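Local coordinates for malarial CLP B2 atpase/HSP101 protein (Plasmodium falciparum, PDB 4IOD) that probably binds and hydrolyses ATP as a chaperone of the ClpA/ClpB family, and is represented here by its N-terminal Clp domain, at residues Lys34-His39 against Val88-Val93; Ala98-Ala103 against Glu115-Gly120; Asn105-Pro110 against Ile144-Phe149. All coordinates share one frame; numbering follows the deposited sequence.

All three contacts use helix 91-106 or the residues directly flanking it. Contact 1 is partly buried and pairs two short parallel strands at the start of that helix. Contact 2 is the buried one, where the middle of the helix packs on helix 114-121. Contact 3 lies at the surface and sets the helix end against helix 138-153. The chemistry changes along the way. Backbone and serine hydrogen bonds hold contact 1, close packing of alanine, glycine and a histidine holds contact 2, and an aromatic ring covered by leucine holds contact 3. Contacts 2 and 3 touch, partly through the Glu115-Lys148 salt bridge; contact 1 lies about 14 Å from contact 2, centre to centre.

Contact 1: residues Lys34-His39 against Val88-Val93; sequences KLKPIH and VNSAEV. With SO4 (sulfate ion), chain E.
Lys34 pairs with Val88 and Leu35 with Asn89 in two parallel bridges, and each strand soon turns into a helix. Leu35 N gives an almost straight bond to Val88 O (2.7 Å, 169° at the hydrogen). Leu35 O then receives two donors from one residue: Ser90 OG at 2.6 Å and Ser90 N at 3.1 Å. Both lie in the carbonyl plane, so this oxygen is firmly gripped. Ser90 OG stands between its own backbone N and carbonyl carbon (chi1 58°). From there it donates to Leu35 O and also accepts from Val93 N at 3.1 Å, which caps helix 91-106.

Leu35 and Val93 meet at about a right angle. Val93 CG2 fits closely against Leu35 O and the backbone carbonyl carbon of Lys36, and lies 3.7 Å from Pro37 CD. Pro37 also rests on Glu92 CB. Leu35 CD2 touches Asn89 OD1 at 3.5 Å and also nears Val93 CG1; the Leu35 and Asn89 side chains run alongside each other. Lys34 and Val88 do the same on the opposite sheet face. Lys36 bends at chi2 and chi4, which brings its CE against Ser90 CB at 3.5 Å. Its ammonium group stays near the Glu92 carboxylate without pairing with it.

Lys34 N binds a sulfate oxygen, O2, at 3.0 Å. The same ion is held by Asn33 N and His32 ND1 and probably comes from the crystallisation liquor. Further along the same segment, Lys36 N donates to His39 ND1 at the start of helix 37-46. Helix 14-29 packs on Leu35 and His39. The whole is a minimal two-stranded parallel sheet in the mainly helical Clp N-terminal domain, with a serine N-cap that ties one strand to the helix following the other.

Contact 2: residues Ala98-Ala103 against Glu115-Gly120; sequences ALAEAA and EHLLSG
Ala100, His116 and Ala103 bury the most surface where helix 91-106 meets helix 114-121. The two short helical segments approach to 7.4 Å between axes, with an angle of 131° between their directions. This is close for helices, and small residues allow it.

Ala100 lies against the backbone of the other helix. Its CA makes a CH...O contact with His116 O at 3.3 Å. Its CB sits beside the same oxygen and reaches Leu117 CA at 3.9 Å. Nearby, Gly120 has no side chain. Its bare CA faces the other helix and lets the backbones come to 4.4 Å between Ala100 CA and Gly120 CA. Leu99, one residue before Ala100, rests its CB on Gly120 CA.

His116 returns the contact. Its CB meets Ala100 O at 3.5 Å. The ring leaves beside its own backbone N (chi1 -51°) and comes obliquely to the Ala103 carbonyl group, with CD2 3.9 Å from Ala103 C. His116 ND1 is hydrogen-bonded to Asp113 N, outside the two segments, which probably helps set the rotation of the ring.

Ala103 points its methyl group toward helix 114-121, between His116 and Ser119. Its CB lies 4.3 Å from His116 CB and also near Ser119 OG. Beyond the interface, Leu117 is covered by helix 14-29, and Ser119 packs on helix 138-153.

The contact is made by methyl groups, CH groups and backbone oxygens. Cohesion therefore rests on shape and close approach, with no conventional hydrogen bond linking the two segments.

Contact 3: residues Asn105-Pro110 against Ile144-Phe149; sequences NKYKSP and ILKRKF
Tyr107 lays its ring over Leu145, just where helix 91-106 ends. Its CB directs the ring across to helix 138-153, with CG anti to the Tyr107 carbonyl carbon (chi1 -64°). CG passes Leu145 O at 4.0 Å. CD1 lies nearer to that oxygen and also meets Phe149 CB, which comes in at the ring edge. Along the other edge of the ring, CD2 and CE2 rest on Leu145; CE2 is 3.6 Å from Leu145 CD2. CE1 reaches Lys146 N at 3.9 Å. CZ, which carries the hydroxyl at the tip, still touches Leu145 CB. That CB lies 3.8 Å from the ring centroid and 13° off the normal, a CH-pi contact. Lys106 CG lies toward the rim of the opposite face, so the ring is held between two aliphatic groups.

Phe149 turns its own ring edge to the Tyr107 carbonyl, with CD1 at 3.5 Å from Tyr107 O. Lys108 CG packs obliquely on the same ring. Lys108 has a positive phi and is the C-prime residue of the Schellman motif that ends the helix.

The chemistry is mainly apolar, with CH-pi and aliphatic packing at its heart. It binds the helix end to helix 138-153 through van der Waals contact.

Contact 1: residues Lys34-His39 against Val88-Val93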
ATOM      1  N   LYS B  34       2.665  -4.184 -15.621  1.00 20.75           N
ATOM      2  CA  LYS B  34       1.630  -3.414 -14.926  1.00 21.72           C
ATOM      3  C   LYS B  34       1.737  -3.554 -13.413  1.00 21.00           C
ATOM      4  O   LYS B  34       1.749  -4.671 -12.887  1.00 21.87           O
ATOM      5  CB  LYS B  34       0.231  -3.840 -15.386  1.00 25.93           C
ATOM      6  CG  LYS B  34      -0.020  -3.539 -16.852  1.00 30.52           C
ATOM      7  CD  LYS B  34      -1.371  -4.026 -17.313  1.00 36.73           C
ATOM      8  CE  LYS B  34      -1.432  -3.969 -18.833  1.00 43.39           C
ATOM      9  NZ  LYS B  34      -0.777  -2.726 -19.345  1.00 48.21           N
ATOM     10  N   LEU B  35       1.800  -2.415 -12.725  1.00 17.52           N
ATOM     11  CA  LEU B  35       1.857  -2.381 -11.266  1.00 15.44           C
ATOM     12  C   LEU B  35       0.518  -2.849 -10.712  1.00 15.56           C
ATOM     13  O   LEU B  35      -0.530  -2.363 -11.148  1.00 17.61           O
ATOM     14  CB  LEU B  35       2.121  -0.947 -10.790  1.00 15.95           C
ATOM     15  CG  LEU B  35       2.176  -0.692  -9.276  1.00 16.47           C
ATOM     16  CD1 LEU B  35       3.308  -1.480  -8.631  1.00 15.50           C
ATOM     17  CD2 LEU B  35       2.329   0.801  -8.988  1.00 18.39           C
ATOM     18  N   LYS B  36       0.549  -3.782  -9.758  1.00 15.08           N
ATOM     19  CA  LYS B  36      -0.665  -4.291  -9.113  1.00 15.77           C
ATOM     20  C   LYS B  36      -0.634  -3.944  -7.620  1.00 15.61           C
ATOM     21  O   LYS B  36       0.438  -3.662  -7.079  1.00 15.20           O
ATOM     22  CB  LYS B  36      -0.780  -5.808  -9.291  1.00 18.83           C
ATOM     23  CG  LYS B  36      -1.003  -6.247 -10.744  1.00 24.86           C
ATOM     24  CD  LYS B  36      -2.453  -6.006 -11.184  1.00 28.46           C
ATOM     25  CE  LYS B  36      -2.665  -6.288 -12.673  1.00 32.95           C
ATOM     26  NZ  LYS B  36      -2.505  -7.717 -13.019  1.00 35.07           N
ATOM     27  N   PRO B  37      -1.805  -3.946  -6.959  1.00 14.42           N
ATOM     28  CA  PRO B  37      -1.821  -3.536  -5.544  1.00 13.67           C
ATOM     29  C   PRO B  37      -0.865  -4.336  -4.653  1.00 13.19           C
ATOM     30  O   PRO B  37      -0.252  -3.754  -3.760  1.00 13.69           O
ATOM     31  CB  PRO B  37      -3.276  -3.774  -5.133  1.00 14.27           C
ATOM     32  CG  PRO B  37      -4.055  -3.524  -6.419  1.00 13.93           C
ATOM     33  CD  PRO B  37      -3.168  -4.121  -7.500  1.00 17.17           C
ATOM     34  N   ILE B  38      -0.725  -5.638  -4.892  1.00 13.21           N
ATOM     35  CA  ILE B  38       0.167  -6.459  -4.079  1.00 13.44           C
ATOM     36  C   ILE B  38       1.625  -5.975  -4.134  1.00 12.91           C
ATOM     37  O   ILE B  38       2.360  -6.064  -3.142  1.00 13.84           O
ATOM     38  CB  ILE B  38       0.041  -7.960  -4.444  1.00 15.48           C
ATOM     39  CG1 ILE B  38       0.874  -8.824  -3.497  1.00 13.35           C
ATOM     40  CG2 ILE B  38       0.421  -8.202  -5.914  1.00 14.80           C
ATOM     41  CD1 ILE B  38       0.482  -8.658  -2.018  1.00 14.63           C
ATOM     42  N   HIS B  39       2.042  -5.424  -5.272  1.00 12.32           N
ATOM     43  CA  HIS B  39       3.415  -4.920  -5.384  1.00 12.67           C
ATOM     44  C   HIS B  39       3.574  -3.668  -4.534  1.00 14.03           C
ATOM     45  O   HIS B  39       4.613  -3.446  -3.898  1.00 13.86           O
ATOM     46  CB  HIS B  39       3.754  -4.604  -6.832  1.00 13.17           C
ATOM     47  CG  HIS B  39       3.550  -5.759  -7.754  1.00 15.11           C
ATOM     48  ND1 HIS B  39       2.787  -5.673  -8.896  1.00 18.39           N
ATOM     49  CD2 HIS B  39       4.002  -7.034  -7.699  1.00 15.50           C
ATOM     50  CE1 HIS B  39       2.775  -6.844  -9.507  1.00 19.85           C
ATOM     51  NE2 HIS B  39       3.503  -7.689  -8.799  1.00 18.41           N
ATOM     52  N   VAL B  88       3.557   0.568 -15.949  1.00 28.00           N
ATOM     53  CA  VAL B  88       2.424   1.482 -15.829  1.00 28.66           C
ATOM     54  C   VAL B  88       1.473   0.943 -14.775  1.00 26.54           C
ATOM     55  O   VAL B  88       1.625  -0.198 -14.326  1.00 27.33           O
ATOM     56  CB  VAL B  88       1.658   1.638 -17.154  1.00 31.60           C
ATOM     57  CG1 VAL B  88       2.561   2.218 -18.227  1.00 34.93           C
ATOM     58  CG2 VAL B  88       1.110   0.297 -17.608  1.00 32.72           C
ATOM     59  N   ASN B  89       0.499   1.762 -14.384  1.00 24.60           N
ATOM     60  CA  ASN B  89      -0.503   1.340 -13.415  1.00 24.19           C
ATOM     61  C   ASN B  89      -1.559   0.460 -14.056  1.00 24.31           C
ATOM     62  O   ASN B  89      -2.123   0.812 -15.092  1.00 25.41           O
ATOM     63  CB  ASN B  89      -1.191   2.560 -12.795  1.00 25.19           C
ATOM     64  CG  ASN B  89      -0.262   3.370 -11.905  1.00 25.08           C
ATOM     65  OD1 ASN B  89       0.695   2.842 -11.355  1.00 23.54           O
ATOM     66  ND2 ASN B  89      -0.558   4.664 -11.750  1.00 25.29           N
ATOM     67  N   SER B  90      -1.832  -0.684 -13.438  1.00 21.95           N
ATOM     68  CA  SER B  90      -2.976  -1.485 -13.822  1.00 22.91           C
ATOM     69  C   SER B  90      -4.245  -0.709 -13.524  1.00 23.08           C
ATOM     70  O   SER B  90      -4.215   0.281 -12.781  1.00 21.83           O
ATOM     71  CB  SER B  90      -3.007  -2.776 -13.016  1.00 20.70           C
ATOM     72  OG  SER B  90      -3.043  -2.481 -11.626  1.00 21.58           O
ATOM     73  N   ALA B  91      -5.361  -1.170 -14.080  1.00 23.77           N
ATOM     74  CA  ALA B  91      -6.662  -0.606 -13.747  1.00 24.66           C
ATOM     75  C   ALA B  91      -6.937  -0.766 -12.258  1.00 23.36           C
ATOM     76  O   ALA B  91      -7.578   0.089 -11.652  1.00 23.78           O
ATOM     77  CB  ALA B  91      -7.762  -1.270 -14.558  1.00 27.53           C
ATOM     78  N   GLU B  92      -6.465  -1.864 -11.671  1.00 22.57           N
ATOM     79  CA  GLU B  92      -6.647  -2.076 -10.236  1.00 21.79           C
ATOM     80  C   GLU B  92      -5.958  -0.969  -9.425  1.00 22.18           C
ATOM     81  O   GLU B  92      -6.536  -0.438  -8.471  1.00 21.19           O
ATOM     82  CB  GLU B  92      -6.117  -3.455  -9.816  1.00 22.91           C
ATOM     83  CG  GLU B  92      -6.921  -4.636 -10.360  1.00 29.63           C
ATOM     84  CD  GLU B  92      -6.548  -5.019 -11.786  1.00 34.25           C
ATOM     85  OE1 GLU B  92      -5.925  -4.199 -12.504  1.00 35.16           O
ATOM     86  OE2 GLU B  92      -6.884  -6.152 -12.199  1.00 36.98           O
ATOM     87  N   VAL B  93      -4.736  -0.613  -9.818  1.00 18.40           N
ATOM     88  CA  VAL B  93      -3.961   0.396  -9.102  1.00 18.54           C
ATOM     89  C   VAL B  93      -4.530   1.795  -9.333  1.00 18.55           C
ATOM     90  O   VAL B  93      -4.465   2.660  -8.455  1.00 20.02           O
ATOM     91  CB  VAL B  93      -2.465   0.297  -9.466  1.00 16.97           C
ATOM     92  CG1 VAL B  93      -1.710   1.576  -9.122  1.00 16.69           C
ATOM     93  CG2 VAL B  93      -1.844  -0.877  -8.733  1.00 16.43           C
TER
HETATM   94  S   SO4 E 201       1.622  -7.867 -16.874  1.00 34.26           S
HETATM   95  O1  SO4 E 201       0.266  -7.926 -17.401  1.00 34.78           O
HETATM   96  O2  SO4 E 201       1.643  -6.981 -15.709  1.00 33.23           O
HETATM   97  O3  SO4 E 201       2.054  -9.202 -16.448  1.00 33.90           O
HETATM   98  O4  SO4 E 201       2.538  -7.374 -17.897  1.00 34.37           O

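Contact 2: residues Ala98-Ala103 against Glu115-Gly120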
ATOM      1  N   ALA B  98      -7.205   6.310  -6.808  1.00 22.37           N
ATOM      2  CA  ALA B  98      -8.429   7.098  -6.686  1.00 21.41           C
ATOM      3  C   ALA B  98      -9.010   6.990  -5.276  1.00 20.24           C
ATOM      4  O   ALA B  98      -9.490   7.976  -4.713  1.00 22.22           O
ATOM      5  CB  ALA B  98      -9.462   6.657  -7.711  1.00 21.23           C
ATOM      6  N   LEU B  99      -8.980   5.785  -4.716  1.00 17.87           N
ATOM      7  CA  LEU B  99      -9.500   5.560  -3.371  1.00 17.81           C
ATOM      8  C   LEU B  99      -8.578   6.156  -2.313  1.00 16.59           C
ATOM      9  O   LEU B  99      -9.050   6.630  -1.279  1.00 20.47           O
ATOM     10  CB  LEU B  99      -9.710   4.064  -3.120  1.00 18.67           C
ATOM     11  CG  LEU B  99     -10.894   3.415  -3.832  1.00 21.69           C
ATOM     12  CD1 LEU B  99     -10.795   1.899  -3.732  1.00 23.44           C
ATOM     13  CD2 LEU B  99     -12.190   3.880  -3.211  1.00 26.41           C
ATOM     14  N   ALA B 100      -7.267   6.125  -2.560  1.00 15.66           N
ATOM     15  CA  ALA B 100      -6.309   6.745  -1.643  1.00 15.25           C
ATOM     16  C   ALA B 100      -6.524   8.255  -1.606  1.00 16.99           C
ATOM     17  O   ALA B 100      -6.462   8.897  -0.548  1.00 16.81           O
ATOM     18  CB  ALA B 100      -4.888   6.446  -2.081  1.00 15.87           C
ATOM     19  N   GLU B 101      -6.749   8.825  -2.783  1.00 18.67           N
ATOM     20  CA  GLU B 101      -6.943  10.261  -2.898  1.00 23.22           C
ATOM     21  C   GLU B 101      -8.262  10.664  -2.247  1.00 23.24           C
ATOM     22  O   GLU B 101      -8.332  11.691  -1.561  1.00 25.70           O
ATOM     23  CB  GLU B 101      -6.872  10.692  -4.370  1.00 26.58           C
ATOM     24  CG  GLU B 101      -5.445  10.676  -4.934  1.00 29.76           C
ATOM     25  CD  GLU B 101      -5.409  10.624  -6.459  1.00 36.80           C
ATOM     26  OE1 GLU B 101      -6.420  11.008  -7.091  1.00 40.92           O
ATOM     27  OE2 GLU B 101      -4.376  10.193  -7.026  1.00 35.40           O
ATOM     28  N   ALA B 102      -9.293   9.838  -2.421  1.00 22.18           N
ATOM     29  CA  ALA B 102     -10.577  10.069  -1.761  1.00 20.62           C
ATOM     30  C   ALA B 102     -10.433  10.020  -0.237  1.00 22.55           C
ATOM     31  O   ALA B 102     -11.003  10.846   0.483  1.00 23.40           O
ATOM     32  CB  ALA B 102     -11.615   9.052  -2.224  1.00 21.78           C
ATOM     33  N   ALA B 103      -9.680   9.044   0.257  1.00 19.88           N
ATOM     34  CA  ALA B 103      -9.445   8.938   1.698  1.00 18.84           C
ATOM     35  C   ALA B 103      -8.681  10.134   2.259  1.00 17.94           C
ATOM     36  O   ALA B 103      -9.024  10.653   3.325  1.00 19.64           O
ATOM     37  CB  ALA B 103      -8.714   7.639   2.024  1.00 19.42           C
ATOM     38  N   GLU B 115      -0.983   6.206   5.119  1.00 16.87           N
ATOM     39  CA  GLU B 115      -2.222   5.676   5.675  1.00 14.96           C
ATOM     40  C   GLU B 115      -3.340   5.659   4.639  1.00 15.23           C
ATOM     41  O   GLU B 115      -4.175   4.747   4.607  1.00 16.27           O
ATOM     42  CB  GLU B 115      -2.648   6.495   6.898  1.00 16.76           C
ATOM     43  CG  GLU B 115      -1.690   6.380   8.087  1.00 20.00           C
ATOM     44  CD  GLU B 115      -0.607   7.455   8.103  1.00 21.99           C
ATOM     45  OE1 GLU B 115      -0.330   8.065   7.047  1.00 21.29           O
ATOM     46  OE2 GLU B 115      -0.034   7.701   9.191  1.00 22.09           O
ATOM     47  N   HIS B 116      -3.358   6.676   3.788  1.00 13.35           N
ATOM     48  CA  HIS B 116      -4.391   6.789   2.777  1.00 13.90           C
ATOM     49  C   HIS B 116      -4.163   5.791   1.667  1.00 13.57           C
ATOM     50  O   HIS B 116      -5.112   5.253   1.107  1.00 14.79           O
ATOM     51  CB  HIS B 116      -4.439   8.222   2.254  1.00 13.88           C
ATOM     52  CG  HIS B 116      -4.516   9.222   3.359  1.00 16.75           C
ATOM     53  ND1 HIS B 116      -3.496  10.101   3.647  1.00 16.97           N
ATOM     54  CD2 HIS B 116      -5.463   9.414   4.310  1.00 17.41           C
ATOM     55  CE1 HIS B 116      -3.831  10.822   4.704  1.00 17.91           C
ATOM     56  NE2 HIS B 116      -5.018  10.423   5.126  1.00 17.65           N
ATOM     57  N   LEU B 117      -2.900   5.537   1.358  1.00 14.20           N
ATOM     58  CA  LEU B 117      -2.573   4.510   0.382  1.00 13.78           C
ATOM     59  C   LEU B 117      -2.975   3.139   0.936  1.00 14.52           C
ATOM     60  O   LEU B 117      -3.515   2.297   0.215  1.00 14.55           O
ATOM     61  CB  LEU B 117      -1.081   4.553   0.057  1.00 15.61           C
ATOM     62  CG  LEU B 117      -0.583   3.531  -0.961  1.00 16.11           C
ATOM     63  CD1 LEU B 117      -1.375   3.674  -2.248  1.00 16.78           C
ATOM     64  CD2 LEU B 117       0.915   3.732  -1.189  1.00 16.44           C
ATOM     65  N   LEU B 118      -2.725   2.920   2.224  1.00 14.05           N
ATOM     66  CA  LEU B 118      -3.120   1.673   2.875  1.00 15.47           C
ATOM     67  C   LEU B 118      -4.624   1.445   2.741  1.00 15.11           C
ATOM     68  O   LEU B 118      -5.071   0.344   2.430  1.00 16.13           O
ATOM     69  CB  LEU B 118      -2.724   1.697   4.355  1.00 17.23           C
ATOM     70  CG  LEU B 118      -3.087   0.466   5.199  1.00 16.86           C
ATOM     71  CD1 LEU B 118      -2.250  -0.713   4.782  1.00 17.61           C
ATOM     72  CD2 LEU B 118      -2.862   0.756   6.686  1.00 20.15           C
ATOM     73  N   SER B 119      -5.413   2.490   2.969  1.00 14.33           N
ATOM     74  CA  SER B 119      -6.855   2.369   2.843  1.00 13.89           C
ATOM     75  C   SER B 119      -7.244   2.012   1.413  1.00 14.99           C
ATOM     76  O   SER B 119      -8.099   1.133   1.181  1.00 16.25           O
ATOM     77  CB  SER B 119      -7.538   3.682   3.255  1.00 16.01           C
ATOM     78  OG  SER B 119      -8.948   3.544   3.195  1.00 18.10           O
ATOM     79  N   GLY B 120      -6.612   2.678   0.451  1.00 13.46           N
ATOM     80  CA  GLY B 120      -6.886   2.392  -0.950  1.00 14.58           C
ATOM     81  C   GLY B 120      -6.535   0.954  -1.309  1.00 14.63           C
ATOM     82  O   GLY B 120      -7.277   0.289  -2.045  1.00 16.25           O
TER

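Contact 3: residues Asn105-Pro110 against Ile144-Phe149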
ATOM      1  N   ASN B 105      -8.603  13.109   1.068  1.00 22.24           N
ATOM      2  CA  ASN B 105      -9.510  14.247   1.003  1.00 24.60           C
ATOM      3  C   ASN B 105     -10.544  14.204   2.126  1.00 23.92           C
ATOM      4  O   ASN B 105     -10.863  15.230   2.746  1.00 25.73           O
ATOM      5  CB  ASN B 105     -10.205  14.296  -0.356  1.00 30.63           C
ATOM      6  CG  ASN B 105     -11.192  15.433  -0.458  1.00 35.20           C
ATOM      7  OD1 ASN B 105     -10.803  16.589  -0.647  1.00 36.98           O
ATOM      8  ND2 ASN B 105     -12.480  15.118  -0.326  1.00 35.37           N
ATOM      9  N   LYS B 106     -11.061  13.010   2.395  1.00 21.10           N
ATOM     10  CA  LYS B 106     -12.075  12.836   3.425  1.00 22.32           C
ATOM     11  C   LYS B 106     -11.537  13.255   4.794  1.00 21.85           C
ATOM     12  O   LYS B 106     -12.234  13.911   5.574  1.00 21.32           O
ATOM     13  CB  LYS B 106     -12.559  11.384   3.452  1.00 22.41           C
ATOM     14  CG  LYS B 106     -13.558  11.072   4.562  1.00 25.62           C
ATOM     15  CD  LYS B 106     -14.174   9.694   4.370  1.00 30.28           C
ATOM     16  CE  LYS B 106     -15.270   9.444   5.389  1.00 33.77           C
ATOM     17  NZ  LYS B 106     -15.862   8.090   5.232  1.00 37.73           N
ATOM     18  N   TYR B 107     -10.291  12.895   5.075  1.00 19.43           N
ATOM     19  CA  TYR B 107      -9.691  13.183   6.374  1.00 19.52           C
ATOM     20  C   TYR B 107      -8.790  14.417   6.384  1.00 21.64           C
ATOM     21  O   TYR B 107      -7.955  14.573   7.276  1.00 23.02           O
ATOM     22  CB  TYR B 107      -8.965  11.937   6.898  1.00 17.77           C
ATOM     23  CG  TYR B 107      -9.926  10.802   7.142  1.00 19.44           C
ATOM     24  CD1 TYR B 107     -10.612  10.704   8.344  1.00 22.03           C
ATOM     25  CD2 TYR B 107     -10.180   9.846   6.165  1.00 19.78           C
ATOM     26  CE1 TYR B 107     -11.502   9.681   8.577  1.00 24.51           C
ATOM     27  CE2 TYR B 107     -11.082   8.815   6.393  1.00 22.78           C
ATOM     28  CZ  TYR B 107     -11.731   8.739   7.601  1.00 25.61           C
ATOM     29  OH  TYR B 107     -12.627   7.725   7.853  1.00 28.15           O
ATOM     30  N   LYS B 108      -8.976  15.292   5.391  1.00 21.47           N
ATOM     31  CA  LYS B 108      -8.329  16.612   5.362  1.00 25.06           C
ATOM     32  C   LYS B 108      -6.805  16.555   5.296  1.00 26.58           C
ATOM     33  O   LYS B 108      -6.114  17.405   5.860  1.00 27.72           O
ATOM     34  CB  LYS B 108      -8.758  17.468   6.569  1.00 27.09           C
ATOM     35  CG  LYS B 108     -10.246  17.406   6.901  1.00 31.05           C
ATOM     36  CD  LYS B 108     -11.091  18.021   5.800  1.00 33.88           C
ATOM     37  CE  LYS B 108     -12.576  17.830   6.079  1.00 33.41           C
ATOM     38  NZ  LYS B 108     -13.395  18.274   4.906  1.00 33.42           N
ATOM     39  N   SER B 109      -6.285  15.536   4.622  1.00 26.15           N
ATOM     40  CA  SER B 109      -4.863  15.458   4.337  1.00 28.51           C
ATOM     41  C   SER B 109      -4.683  15.961   2.920  1.00 31.52           C
ATOM     42  O   SER B 109      -5.206  15.368   1.973  1.00 32.39           O
ATOM     43  CB  SER B 109      -4.369  14.021   4.425  1.00 28.32           C
ATOM     44  OG  SER B 109      -2.964  13.966   4.220  1.00 31.81           O
ATOM     45  N   PRO B 110      -3.955  17.068   2.767  1.00 34.90           N
ATOM     46  CA  PRO B 110      -3.863  17.704   1.451  1.00 36.97           C
ATOM     47  C   PRO B 110      -3.135  16.806   0.450  1.00 37.05           C
ATOM     48  O   PRO B 110      -3.464  16.794  -0.743  1.00 37.94           O
ATOM     49  CB  PRO B 110      -3.060  18.979   1.738  1.00 37.44           C
ATOM     50  CG  PRO B 110      -2.258  18.658   2.985  1.00 38.63           C
ATOM     51  CD  PRO B 110      -3.134  17.741   3.791  1.00 37.45           C
ATOM     52  N   ILE B 144      -7.314   4.038  11.908  1.00 13.60           N
ATOM     53  CA  ILE B 144      -6.008   4.633  11.652  1.00 13.69           C
ATOM     54  C   ILE B 144      -6.189   6.015  11.024  1.00 13.91           C
ATOM     55  O   ILE B 144      -5.519   6.981  11.422  1.00 13.84           O
ATOM     56  CB  ILE B 144      -5.171   3.737  10.725  1.00 13.81           C
ATOM     57  CG1 ILE B 144      -4.771   2.459  11.470  1.00 13.14           C
ATOM     58  CG2 ILE B 144      -3.936   4.472  10.227  1.00 15.80           C
ATOM     59  CD1 ILE B 144      -4.066   1.428  10.592  1.00 14.79           C
ATOM     60  N   LEU B 145      -7.099   6.102  10.054  1.00 13.92           N
ATOM     61  CA  LEU B 145      -7.351   7.351   9.331  1.00 15.36           C
ATOM     62  C   LEU B 145      -7.955   8.421  10.234  1.00 12.71           C
ATOM     63  O   LEU B 145      -7.553   9.584  10.175  1.00 13.03           O
ATOM     64  CB  LEU B 145      -8.277   7.108   8.137  1.00 16.72           C
ATOM     65  CG  LEU B 145      -7.623   6.753   6.794  1.00 21.91           C
ATOM     66  CD1 LEU B 145      -6.473   5.767   6.950  1.00 25.24           C
ATOM     67  CD2 LEU B 145      -8.685   6.223   5.833  1.00 23.35           C
ATOM     68  N   LYS B 146      -8.933   8.028  11.041  1.00 11.51           N
ATOM     69  CA  LYS B 146      -9.585   8.941  11.988  1.00 12.27           C
ATOM     70  C   LYS B 146      -8.596   9.464  13.014  1.00 12.14           C
ATOM     71  O   LYS B 146      -8.555  10.670  13.315  1.00 13.83           O
ATOM     72  CB  LYS B 146     -10.709   8.193  12.717  1.00 18.27           C
ATOM     73  CG  LYS B 146     -11.993   8.968  12.949  1.00 27.94           C
ATOM     74  CD  LYS B 146     -11.748  10.395  13.380  1.00 32.90           C
ATOM     75  CE  LYS B 146     -13.058  11.157  13.527  1.00 38.07           C
ATOM     76  NZ  LYS B 146     -13.936  10.568  14.575  1.00 41.64           N
ATOM     77  N   ARG B 147      -7.789   8.565  13.563  1.00 11.98           N
ATOM     78  CA  ARG B 147      -6.828   8.975  14.574  1.00 13.49           C
ATOM     79  C   ARG B 147      -5.801   9.934  13.974  1.00 15.14           C
ATOM     80  O   ARG B 147      -5.418  10.927  14.606  1.00 15.64           O
ATOM     81  CB  ARG B 147      -6.136   7.757  15.190  1.00 17.16           C
ATOM     82  CG  ARG B 147      -5.041   8.116  16.189  1.00 16.61           C
ATOM     83  CD  ARG B 147      -4.407   6.864  16.765  1.00 21.77           C
ATOM     84  NE  ARG B 147      -3.544   7.185  17.893  1.00 27.22           N
ATOM     85  CZ  ARG B 147      -2.262   7.525  17.775  1.00 32.81           C
ATOM     86  NH1 ARG B 147      -1.696   7.578  16.574  1.00 34.21           N
ATOM     87  NH2 ARG B 147      -1.547   7.808  18.856  1.00 34.65           N
ATOM     88  N   LYS B 148      -5.366   9.649  12.752  1.00 13.48           N
ATOM     89  CA  LYS B 148      -4.431  10.551  12.073  1.00 13.64           C
ATOM     90  C   LYS B 148      -5.033  11.954  11.939  1.00 14.38           C
ATOM     91  O   LYS B 148      -4.370  12.946  12.220  1.00 13.71           O
ATOM     92  CB  LYS B 148      -4.042  10.008  10.695  1.00 15.91           C
ATOM     93  CG  LYS B 148      -2.925  10.817  10.019  1.00 20.15           C
ATOM     94  CD  LYS B 148      -2.611  10.289   8.619  1.00 22.51           C
ATOM     95  CE  LYS B 148      -1.448  11.043   7.986  1.00 21.42           C
ATOM     96  NZ  LYS B 148      -0.160  10.787   8.680  1.00 21.25           N
ATOM     97  N   PHE B 149      -6.296  12.020  11.539  1.00 14.23           N
ATOM     98  CA  PHE B 149      -7.012  13.297  11.454  1.00 13.32           C
ATOM     99  C   PHE B 149      -7.030  14.030  12.802  1.00 14.60           C
ATOM    100  O   PHE B 149      -6.706  15.219  12.874  1.00 14.48           O
ATOM    101  CB  PHE B 149      -8.432  13.066  10.933  1.00 14.21           C
ATOM    102  CG  PHE B 149      -9.374  14.213  11.194  1.00 14.83           C
ATOM    103  CD1 PHE B 149      -9.381  15.323  10.364  1.00 16.51           C
ATOM    104  CD2 PHE B 149     -10.256  14.171  12.269  1.00 17.04           C
ATOM    105  CE1 PHE B 149     -10.257  16.386  10.602  1.00 18.64           C
ATOM    106  CE2 PHE B 149     -11.133  15.232  12.518  1.00 18.25           C
ATOM    107  CZ  PHE B 149     -11.127  16.342  11.676  1.00 18.24           C
TER